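Side-chain contacts in cadherin-23 (Mus musculus, PDB 5UZ8), which binds calcium between its cadherin repeats and probably serves cell adhesion and mechanotransduction in hearing: residues T73-Y76 with E77-H80; S145-F148 with A149-E152; T4-F7 with K8-I12; L52-P55 with G56-Q59. All coordinates share one frame; numbering follows the deposited sequence.

How the contacts relate
Near the N terminus, contact 3 (residues 4-12) turns the chain out of strand 6-7 of one sheet and toward strand 15-20 of the other. Contact 4 (52-59) makes a similar passage between the sheets, from strand 46-53 to strand 58-60. Contact 1 (73-80) closes the loop between strands 66-70 and 81-89 at the end of the same cadherin repeat that faces the next one, where it binds calcium, and contact 2 (145-152) leads into strand 151-155 of the next repeat. The four follow in series, and none nests in or crosses another. Contacts 1 and 4 touch through Val74, Val79 and Tyr57; contacts 1 and 2 meet between repeats, Tyr76 against Ser145.

Contact 1. Residues T73-Y76 with E77-H80; sequences TVDY and EEVH. With CA (calcium ion), chain K; CA (calcium ion), chain J.
Tyr76 and His80 form an offset stack, their planes 20° apart, with the CD2-NE2 side of the imidazole over one face of the phenol and Tyr76 CZ 3.3 Å from His80 NE2. At the edge of the tyrosine ring, in its plane, sits Glu77 OE1, 3.6 Å from Tyr76 CD2. The loop carries the Asp-X-Glu calcium motif of cadherin repeats, often Asp-Arg-Glu, here with tyrosine in the middle. Because Tyr76 CG lies anti to the backbone N (chi1 -177°), its ring lies where the returning chain brings His80 across it. An alanine at Tyr76 would remove this ring, and His80 would probably lose its stacking partner and be freer to turn.

Acidic residues suit the places before and after the tyrosine. Glu77 OE2 bridges two calcium ions, at 2.3 Å and 2.6 Å, while OE1 joins it on the second ion. Glu21, Asp111 and, from the following repeat, Asp144 are among the ligands that complete the pair of sites. On the apolar side, Val74 CG2 meets Val79 CB at 3.7 Å.

The backbone tightens the turn: Asp75 O accepts from both Glu78 N and Val79 N. Asp75 OD1 has two tasks, binding calcium at 2.4 Å and accepting from Glu77 N at 3.0 Å, a donor that approaches from above the carboxylate plane.

Contact 2. Residues S145-F148 with A149-E152; sequences SGNF and ALIE. With CA (calcium ion), chain I.
Ala149, Leu150 and Asn147 carry most of this turn, in which the chain winds through a short 3-10 segment before it straightens into strand 151-155. Ala149 folds back over the start of the turn: its N donates to Gly146 O at 3.0 Å, and its CB comes within 3.8 Å of Ser145 N. A methyl group suits this place, where the side chain lies close against backbone.

Leu150 repeats the pattern one residue on, its N bonded to Asn147 O at 3.2 Å. In both bonds the donor stands well above the plane of the carbonyl, as fits so tight a winding. The leucine side chain crosses that of Asn147 at about a right angle, with CD1 3.5 Å from Asn147 OD1. Leu150 CG, anti to the carbonyl carbon (chi1 -65°), also rests 3.7 Å from Gly146 O. The other branch of the Asn147 amide is engaged elsewhere: ND2 donates to Asn194 OD1 and Pro195 O, so the side chain joins the turn to a neighbouring loop. Gly146 enters the turn with a positive phi of 58°, a conformation that glycine adopts readily.

The winding also presents Phe148 O to a calcium ion at 2.4 Å. Since the backbone supplies the ligand, a phenylalanine can stand here, at the position that Asn42 and Asn255 occupy in the corresponding sites. Asn110, Asn112, Asp142, Asp144 and Asp193 complete the shell, a calcium site typical of the junctions between cadherin repeats.

Contact 3. Residues T4-F7 with K8-I12; sequences TPQF and KPFGI
Gln6 and Phe10 meet across the bend where a cadherin repeat leaves its first short strand, paired with strand 28-35, and passes toward strand 15-20 of the opposing sheet. The contact between them is of van der Waals type. Gln6 CB lies in the plane of the Phe10 ring at its edge, while the amide farther out is inclined to that ring by 29°, its NE2 3.7 Å from Phe10 CE1. Lys8 CD covers one face of the same ring, 3.8 Å above its plane, so the long aliphatic chain of the lysine serves as apolar cover.

A second apolar touch joins Phe7 to Ile12: with Ile12 CG1 anti to the backbone N (chi1 -174°), CG2 is left between the N and the carbonyl carbon, from where it meets Phe7 CB at 3.8 Å. Beyond CB, the Phe7 ring turns inward between the sheets, against Ile100, Val86 and Ala34, where a large aromatic residue suits the buried interior.

Backbone geometry makes the bend. A cis peptide bond before Pro9 redirects the chain, and a type II turn from Pro9 to Ile12 follows, closed by Ile12 N to Pro9 O at 3.1 Å. Gly11 holds the third place of that turn with a phi of 84°, where a side chain would collide with the preceding carbonyl oxygen.

The polar link is made by water: one molecule donates to Phe7 O at 2.7 Å and accepts from Gly11 N at 2.8 Å.

Contact 4. Residues L52-P55 with G56-Q59; sequences LTPP and GYVQ
Leu52 and Val58 form the tight part of this turn, with Leu52 CD2 against Val58 CG2 at 3.6 Å and equally near the Val58 carbonyl oxygen. Branched apolar side chains suit this place, where Val58 is buried and Leu52 lies at the margin of the interior. Val58 CG2 reaches the leucine because, at chi1 -49°, it lies between the backbone N and the carbonyl carbon, the most hindered of the three places on CB.

On the other flank, Pro54 CG meets Tyr57 CE2 at 3.7 Å, the two side chains crossing at about a right angle. Pro55 O also approaches this ring, 3.3 Å from Tyr57 CD2. An alanine in place of Tyr57 would leave Pro54 CG without its aromatic partner and would probably open a gap beside the turn.

Between these flanks the contact is looser, and no direct hydrogen bond joins the segments. Instead a water near the plane of the Tyr57 ring, at its edge, donates to Pro54 O at 2.7 Å and accepts from Tyr57 N at 3.0 Å. Pro55 is turned outward on the exposed side. A cis peptide bond before Pro54 sharpens the bend, and Gly56, with a phi of 102°, takes a conformation in which a CB would strike Pro55 O.

The turn carries the chain from strand 46-53 in one sheet to strand 58-60 in the other. Leu52 and Val58 both rest on Phe84 of strand 81-89; Tyr57 packs on Leu82 of that strand and on Val74 and Val79 of the calcium-binding loop.

Contact 1. Residues T73-Y76 with E77-H80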
loop_
_atom_site.group_PDB
_atom_site.type_symbol
_atom_site.label_atom_id
_atom_site.label_comp_id
_atom_site.label_asym_id
_atom_site.label_seq_id
_atom_site.Cartn_x
_atom_site.Cartn_y
_atom_site.Cartn_z
ATOM N N THR A 73 -2.778 -34.676 1.690
ATOM C CA THR A 73 -2.202 -33.673 2.591
ATOM C C THR A 73 -3.296 -32.804 3.187
ATOM O O THR A 73 -4.259 -32.463 2.530
ATOM C CB THR A 73 -1.207 -32.749 1.885
ATOM O OG1 THR A 73 -1.846 -32.145 0.747
ATOM C CG2 THR A 73 -0.012 -33.550 1.472
ATOM N N VAL A 74 -3.131 -32.486 4.459
ATOM C CA VAL A 74 -4.117 -31.703 5.208
ATOM C C VAL A 74 -3.705 -30.229 5.234
ATOM O O VAL A 74 -2.511 -29.902 5.241
ATOM C CB VAL A 74 -4.290 -32.267 6.632
ATOM C CG1 VAL A 74 -3.103 -31.952 7.532
ATOM C CG2 VAL A 74 -5.587 -31.795 7.256
ATOM N N ASP A 75 -4.715 -29.382 5.217
ATOM C CA ASP A 75 -4.591 -27.937 5.220
ATOM C C ASP A 75 -5.247 -27.395 6.505
ATOM O O ASP A 75 -6.453 -27.530 6.693
ATOM C CB ASP A 75 -5.327 -27.401 3.992
ATOM C CG ASP A 75 -5.237 -25.874 3.848
ATOM O OD1 ASP A 75 -4.563 -25.190 4.652
ATOM O OD2 ASP A 75 -5.867 -25.355 2.919
ATOM N N TYR A 76 -4.456 -26.757 7.369
ATOM C CA TYR A 76 -4.965 -26.184 8.607
ATOM C C TYR A 76 -6.060 -25.171 8.311
ATOM O O TYR A 76 -6.987 -25.035 9.077
ATOM C CB TYR A 76 -3.846 -25.506 9.426
ATOM C CG TYR A 76 -4.333 -24.979 10.748
ATOM C CD1 TYR A 76 -4.450 -25.831 11.877
ATOM C CD2 TYR A 76 -4.718 -23.653 10.892
ATOM C CE1 TYR A 76 -4.906 -25.346 13.078
ATOM C CE2 TYR A 76 -5.160 -23.177 12.098
ATOM C CZ TYR A 76 -5.267 -24.020 13.170
ATOM O OH TYR A 76 -5.721 -23.527 14.355
ATOM N N GLU A 77 -5.947 -24.467 7.190
ATOM C CA GLU A 77 -6.967 -23.505 6.837
ATOM C C GLU A 77 -8.326 -24.151 6.486
ATOM O O GLU A 77 -9.312 -23.433 6.421
ATOM C CB GLU A 77 -6.473 -22.546 5.745
ATOM C CG GLU A 77 -5.518 -21.476 6.250
ATOM C CD GLU A 77 -4.183 -21.988 6.800
ATOM O OE1 GLU A 77 -3.938 -21.696 7.968
ATOM O OE2 GLU A 77 -3.356 -22.631 6.091
ATOM N N GLU A 78 -8.365 -25.492 6.322
ATOM C CA GLU A 78 -9.612 -26.247 6.081
ATOM C C GLU A 78 -9.981 -27.171 7.237
ATOM O O GLU A 78 -11.159 -27.371 7.512
ATOM C CB GLU A 78 -9.476 -27.099 4.814
ATOM C CG GLU A 78 -9.310 -26.289 3.541
ATOM C CD GLU A 78 -10.485 -25.366 3.286
ATOM O OE1 GLU A 78 -11.593 -25.644 3.798
ATOM O OE2 GLU A 78 -10.311 -24.353 2.585
ATOM N N VAL A 79 -8.976 -27.749 7.892
ATOM C CA VAL A 79 -9.176 -28.805 8.889
ATOM C C VAL A 79 -8.286 -28.582 10.110
ATOM O O VAL A 79 -7.082 -28.469 9.968
ATOM C CB VAL A 79 -8.802 -30.165 8.273
ATOM C CG1 VAL A 79 -8.862 -31.296 9.295
ATOM C CG2 VAL A 79 -9.658 -30.446 7.037
ATOM N N HIS A 80 -8.893 -28.554 11.299
ATOM C CA HIS A 80 -8.127 -28.449 12.557
ATOM C C HIS A 80 -7.875 -29.783 13.255
ATOM O O HIS A 80 -6.917 -29.891 14.016
ATOM C CB HIS A 80 -8.792 -27.448 13.518
ATOM C CG HIS A 80 -8.744 -26.022 13.052
ATOM N ND1 HIS A 80 -9.415 -25.005 13.699
ATOM C CD2 HIS A 80 -8.098 -25.446 12.010
ATOM C CE1 HIS A 80 -9.187 -23.862 13.068
ATOM N NE2 HIS A 80 -8.411 -24.107 12.023
HETATM CA CA CA K . -2.457 -24.146 4.653
HETATM CA CA CA J . -1.428 -22.014 7.716
HETATM O O HOH W 1 -2.966 -22.573 2.970
HETATM O O HOH W 2 -2.261 -25.740 2.798
#

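Contact 2. Residues S145-F148 with A149-E152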
loop_
_atom_site.group_PDB
_atom_site.type_symbol
_atom_site.label_atom_id
_atom_site.label_comp_id
_atom_site.label_asym_id
_atom_site.label_seq_id
_atom_site.Cartn_x
_atom_site.Cartn_y
_atom_site.Cartn_z
ATOM N N SER A 145 -3.227 -18.361 11.270
ATOM C CA SER A 145 -3.726 -18.138 12.607
ATOM C C SER A 145 -2.624 -17.615 13.536
ATOM O O SER A 145 -1.430 -17.759 13.280
ATOM C CB SER A 145 -4.345 -19.420 13.145
ATOM O OG SER A 145 -5.503 -19.743 12.331
ATOM N N GLY A 146 -3.054 -16.974 14.608
ATOM C CA GLY A 146 -2.137 -16.518 15.634
ATOM C C GLY A 146 -1.096 -15.581 15.041
ATOM O O GLY A 146 -1.431 -14.759 14.229
ATOM N N ASN A 147 0.146 -15.703 15.496
ATOM C CA ASN A 147 1.226 -14.782 15.063
ATOM C C ASN A 147 1.464 -14.805 13.558
ATOM O O ASN A 147 1.801 -13.784 12.969
ATOM C CB ASN A 147 2.548 -15.046 15.776
ATOM C CG ASN A 147 3.327 -13.773 16.003
ATOM O OD1 ASN A 147 2.865 -12.937 16.790
ATOM N ND2 ASN A 147 4.476 -13.597 15.340
ATOM N N PHE A 148 1.254 -15.969 12.949
ATOM C CA PHE A 148 1.407 -16.120 11.525
ATOM C C PHE A 148 0.429 -15.309 10.686
ATOM O O PHE A 148 0.630 -15.167 9.469
ATOM C CB PHE A 148 1.278 -17.613 11.169
ATOM C CG PHE A 148 2.348 -18.488 11.741
ATOM C CD1 PHE A 148 3.611 -17.994 12.100
ATOM C CD2 PHE A 148 2.132 -19.855 11.819
ATOM C CE1 PHE A 148 4.597 -18.839 12.567
ATOM C CE2 PHE A 148 3.119 -20.707 12.267
ATOM C CZ PHE A 148 4.364 -20.208 12.660
ATOM N N ALA A 149 -0.627 -14.782 11.308
ATOM C CA ALA A 149 -1.618 -13.939 10.605
ATOM C C ALA A 149 -1.650 -12.481 11.115
ATOM O O ALA A 149 -2.512 -11.694 10.674
ATOM C CB ALA A 149 -3.003 -14.568 10.725
ATOM N N LEU A 150 -0.735 -12.128 12.019
ATOM C CA LEU A 150 -0.583 -10.759 12.445
ATOM C C LEU A 150 0.261 -10.042 11.413
ATOM O O LEU A 150 1.262 -10.594 10.962
ATOM C CB LEU A 150 0.078 -10.656 13.806
ATOM C CG LEU A 150 -0.720 -11.249 14.956
ATOM C CD1 LEU A 150 -0.003 -10.989 16.276
ATOM C CD2 LEU A 150 -2.119 -10.625 14.978
ATOM N N ILE A 151 -0.168 -8.835 11.049
ATOM C CA ILE A 151 0.387 -8.060 9.949
ATOM C C ILE A 151 1.022 -6.753 10.450
ATOM O O ILE A 151 0.425 -6.032 11.208
ATOM C CB ILE A 151 -0.700 -7.757 8.914
ATOM C CG1 ILE A 151 -1.165 -9.075 8.292
ATOM C CG2 ILE A 151 -0.193 -6.800 7.821
ATOM C CD1 ILE A 151 -2.372 -8.923 7.404
ATOM N N GLU A 152 2.245 -6.482 10.006
ATOM C CA GLU A 152 2.979 -5.257 10.303
ATOM C C GLU A 152 3.118 -4.496 8.968
ATOM O O GLU A 152 3.691 -5.031 8.026
ATOM C CB GLU A 152 4.350 -5.655 10.859
ATOM C CG GLU A 152 5.337 -4.540 11.109
ATOM C CD GLU A 152 6.572 -4.982 11.882
ATOM O OE1 GLU A 152 6.924 -6.184 11.919
ATOM O OE2 GLU A 152 7.211 -4.104 12.482
HETATM CA CA CA I . 0.835 -15.738 7.153
#

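Contact 3. Residues T4-F7 with K8-I12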
loop_
_atom_site.group_PDB
_atom_site.type_symbol
_atom_site.label_atom_id
_atom_site.label_comp_id
_atom_site.label_asym_id
_atom_site.label_seq_id
_atom_site.Cartn_x
_atom_site.Cartn_y
_atom_site.Cartn_z
ATOM N N THR A 4 -9.468 -60.536 24.629
ATOM C CA THR A 4 -9.695 -59.456 23.669
ATOM C C THR A 4 -8.425 -58.614 23.522
ATOM O O THR A 4 -7.734 -58.386 24.505
ATOM C CB THR A 4 -10.840 -58.575 24.186
ATOM O OG1 THR A 4 -11.961 -59.425 24.429
ATOM C CG2 THR A 4 -11.233 -57.477 23.195
ATOM N N PRO A 5 -8.110 -58.141 22.297
ATOM C CA PRO A 5 -6.967 -57.243 22.181
ATOM C C PRO A 5 -7.098 -56.016 23.078
ATOM O O PRO A 5 -8.205 -55.471 23.240
ATOM C CB PRO A 5 -6.987 -56.841 20.703
ATOM C CG PRO A 5 -7.616 -58.025 20.011
ATOM C CD PRO A 5 -8.650 -58.515 20.970
ATOM N N GLN A 6 -5.965 -55.589 23.642
ATOM C CA GLN A 6 -5.923 -54.384 24.440
ATOM C C GLN A 6 -4.931 -53.399 23.847
ATOM O O GLN A 6 -3.804 -53.769 23.520
ATOM C CB GLN A 6 -5.470 -54.699 25.862
ATOM C CG GLN A 6 -6.256 -55.769 26.589
ATOM C CD GLN A 6 -5.569 -56.133 27.887
ATOM O OE1 GLN A 6 -5.674 -55.410 28.869
ATOM N NE2 GLN A 6 -4.810 -57.202 27.877
ATOM N N PHE A 7 -5.330 -52.144 23.774
ATOM C CA PHE A 7 -4.438 -51.094 23.311
ATOM C C PHE A 7 -3.415 -50.781 24.382
ATOM O O PHE A 7 -3.660 -50.988 25.585
ATOM C CB PHE A 7 -5.224 -49.845 22.867
ATOM C CG PHE A 7 -5.932 -50.042 21.538
ATOM C CD1 PHE A 7 -5.223 -49.954 20.341
ATOM C CD2 PHE A 7 -7.282 -50.361 21.496
ATOM C CE1 PHE A 7 -5.869 -50.156 19.128
ATOM C CE2 PHE A 7 -7.931 -50.562 20.290
ATOM C CZ PHE A 7 -7.221 -50.485 19.110
ATOM N N LYS A 8 -2.248 -50.363 23.903
ATOM C CA LYS A 8 -1.113 -50.027 24.712
ATOM C C LYS A 8 -0.843 -48.519 24.652
ATOM O O LYS A 8 -1.021 -47.905 23.610
ATOM C CB LYS A 8 0.098 -50.814 24.227
ATOM C CG LYS A 8 -0.130 -52.324 24.340
ATOM C CD LYS A 8 0.413 -52.851 25.629
ATOM C CE LYS A 8 1.879 -53.179 25.387
ATOM N NZ LYS A 8 2.665 -52.916 26.591
ATOM N N PRO A 9 -0.424 -47.910 25.748
ATOM C CA PRO A 9 -0.256 -48.542 27.052
ATOM C C PRO A 9 -1.586 -48.985 27.680
ATOM O O PRO A 9 -2.645 -48.465 27.336
ATOM C CB PRO A 9 0.384 -47.426 27.892
ATOM C CG PRO A 9 -0.158 -46.177 27.293
ATOM C CD PRO A 9 -0.401 -46.441 25.818
ATOM N N PHE A 10 -1.518 -49.967 28.562
ATOM C CA PHE A 10 -2.727 -50.575 29.063
ATOM C C PHE A 10 -3.601 -49.509 29.760
ATOM O O PHE A 10 -3.118 -48.728 30.565
ATOM C CB PHE A 10 -2.392 -51.686 30.046
ATOM C CG PHE A 10 -1.833 -52.930 29.413
ATOM C CD1 PHE A 10 -2.532 -53.601 28.396
ATOM C CD2 PHE A 10 -0.629 -53.463 29.857
ATOM C CE1 PHE A 10 -2.030 -54.791 27.854
ATOM C CE2 PHE A 10 -0.121 -54.653 29.318
ATOM C CZ PHE A 10 -0.835 -55.326 28.331
ATOM N N GLY A 11 -4.888 -49.500 29.440
ATOM C CA GLY A 11 -5.828 -48.497 29.981
ATOM C C GLY A 11 -5.891 -47.159 29.274
ATOM O O GLY A 11 -6.540 -46.237 29.758
ATOM N N ILE A 12 -5.260 -47.033 28.106
ATOM C CA ILE A 12 -5.240 -45.779 27.391
ATOM C C ILE A 12 -6.661 -45.457 26.889
ATOM O O ILE A 12 -7.331 -46.329 26.319
ATOM C CB ILE A 12 -4.216 -45.804 26.217
ATOM C CG1 ILE A 12 -4.082 -44.452 25.536
ATOM C CG2 ILE A 12 -4.548 -46.862 25.184
ATOM C CD1 ILE A 12 -3.511 -43.382 26.441
HETATM O O HOH W 3 -5.747 -51.043 27.317
#

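Contact 4. Residues L52-P55 with G56-Q59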
loop_
_atom_site.group_PDB
_atom_site.type_symbol
_atom_site.label_atom_id
_atom_site.label_comp_id
_atom_site.label_asym_id
_atom_site.label_seq_id
_atom_site.Cartn_x
_atom_site.Cartn_y
_atom_site.Cartn_z
ATOM N N LEU A 52 -13.623 -42.096 9.699
ATOM C CA LEU A 52 -12.671 -41.014 9.429
ATOM C C LEU A 52 -13.411 -39.703 9.303
ATOM O O LEU A 52 -14.250 -39.556 8.414
ATOM C CB LEU A 52 -11.847 -41.264 8.176
ATOM C CG LEU A 52 -10.623 -42.174 8.415
ATOM C CD1 LEU A 52 -11.071 -43.557 8.855
ATOM C CD2 LEU A 52 -9.829 -42.234 7.130
ATOM N N THR A 53 -13.079 -38.767 10.191
ATOM C CA THR A 53 -13.823 -37.521 10.346
ATOM C C THR A 53 -12.871 -36.328 10.423
ATOM O O THR A 53 -12.318 -36.084 11.512
ATOM C CB THR A 53 -14.687 -37.612 11.645
ATOM O OG1 THR A 53 -15.626 -38.680 11.488
ATOM C CG2 THR A 53 -15.488 -36.343 11.863
ATOM N N PRO A 54 -12.631 -35.590 9.319
ATOM C CA PRO A 54 -13.143 -35.855 7.949
ATOM C C PRO A 54 -12.379 -36.970 7.209
ATOM O O PRO A 54 -11.261 -37.317 7.628
ATOM C CB PRO A 54 -12.853 -34.525 7.242
ATOM C CG PRO A 54 -11.566 -34.043 7.901
ATOM C CD PRO A 54 -11.610 -34.528 9.326
ATOM N N PRO A 55 -12.944 -37.484 6.087
ATOM C CA PRO A 55 -12.268 -38.576 5.407
ATOM C C PRO A 55 -11.171 -38.111 4.446
ATOM O O PRO A 55 -11.097 -36.934 4.064
ATOM C CB PRO A 55 -13.407 -39.259 4.626
ATOM C CG PRO A 55 -14.351 -38.150 4.305
ATOM C CD PRO A 55 -14.291 -37.253 5.525
ATOM N N GLY A 56 -10.322 -39.054 4.067
ATOM C CA GLY A 56 -9.379 -38.836 2.993
ATOM C C GLY A 56 -7.941 -38.537 3.346
ATOM O O GLY A 56 -7.103 -38.515 2.439
ATOM N N TYR A 57 -7.641 -38.313 4.633
ATOM C CA TYR A 57 -6.352 -37.805 5.044
ATOM C C TYR A 57 -5.409 -38.789 5.711
ATOM O O TYR A 57 -4.207 -38.470 5.866
ATOM C CB TYR A 57 -6.501 -36.579 5.941
ATOM C CG TYR A 57 -7.258 -35.428 5.291
ATOM C CD1 TYR A 57 -6.592 -34.475 4.507
ATOM C CD2 TYR A 57 -8.602 -35.267 5.505
ATOM C CE1 TYR A 57 -7.276 -33.412 3.947
ATOM C CE2 TYR A 57 -9.301 -34.220 4.923
ATOM C CZ TYR A 57 -8.620 -33.296 4.159
ATOM O OH TYR A 57 -9.300 -32.255 3.599
ATOM N N VAL A 58 -5.918 -39.960 6.124
ATOM C CA VAL A 58 -5.135 -40.938 6.851
ATOM C C VAL A 58 -5.428 -42.357 6.396
ATOM O O VAL A 58 -6.518 -42.661 5.888
ATOM C CB VAL A 58 -5.394 -40.859 8.382
ATOM C CG1 VAL A 58 -5.297 -39.439 8.890
ATOM C CG2 VAL A 58 -6.762 -41.415 8.733
ATOM N N GLN A 59 -4.432 -43.225 6.546
ATOM C CA GLN A 59 -4.617 -44.634 6.284
ATOM C C GLN A 59 -3.566 -45.428 7.045
ATOM O O GLN A 59 -2.492 -44.900 7.362
ATOM C CB GLN A 59 -4.514 -44.935 4.786
ATOM C CG GLN A 59 -3.119 -44.702 4.212
ATOM C CD GLN A 59 -3.142 -44.696 2.708
ATOM O OE1 GLN A 59 -3.641 -43.757 2.112
ATOM N NE2 GLN A 59 -2.608 -45.749 2.085
HETATM O O HOH W 4 -9.023 -38.752 7.294
#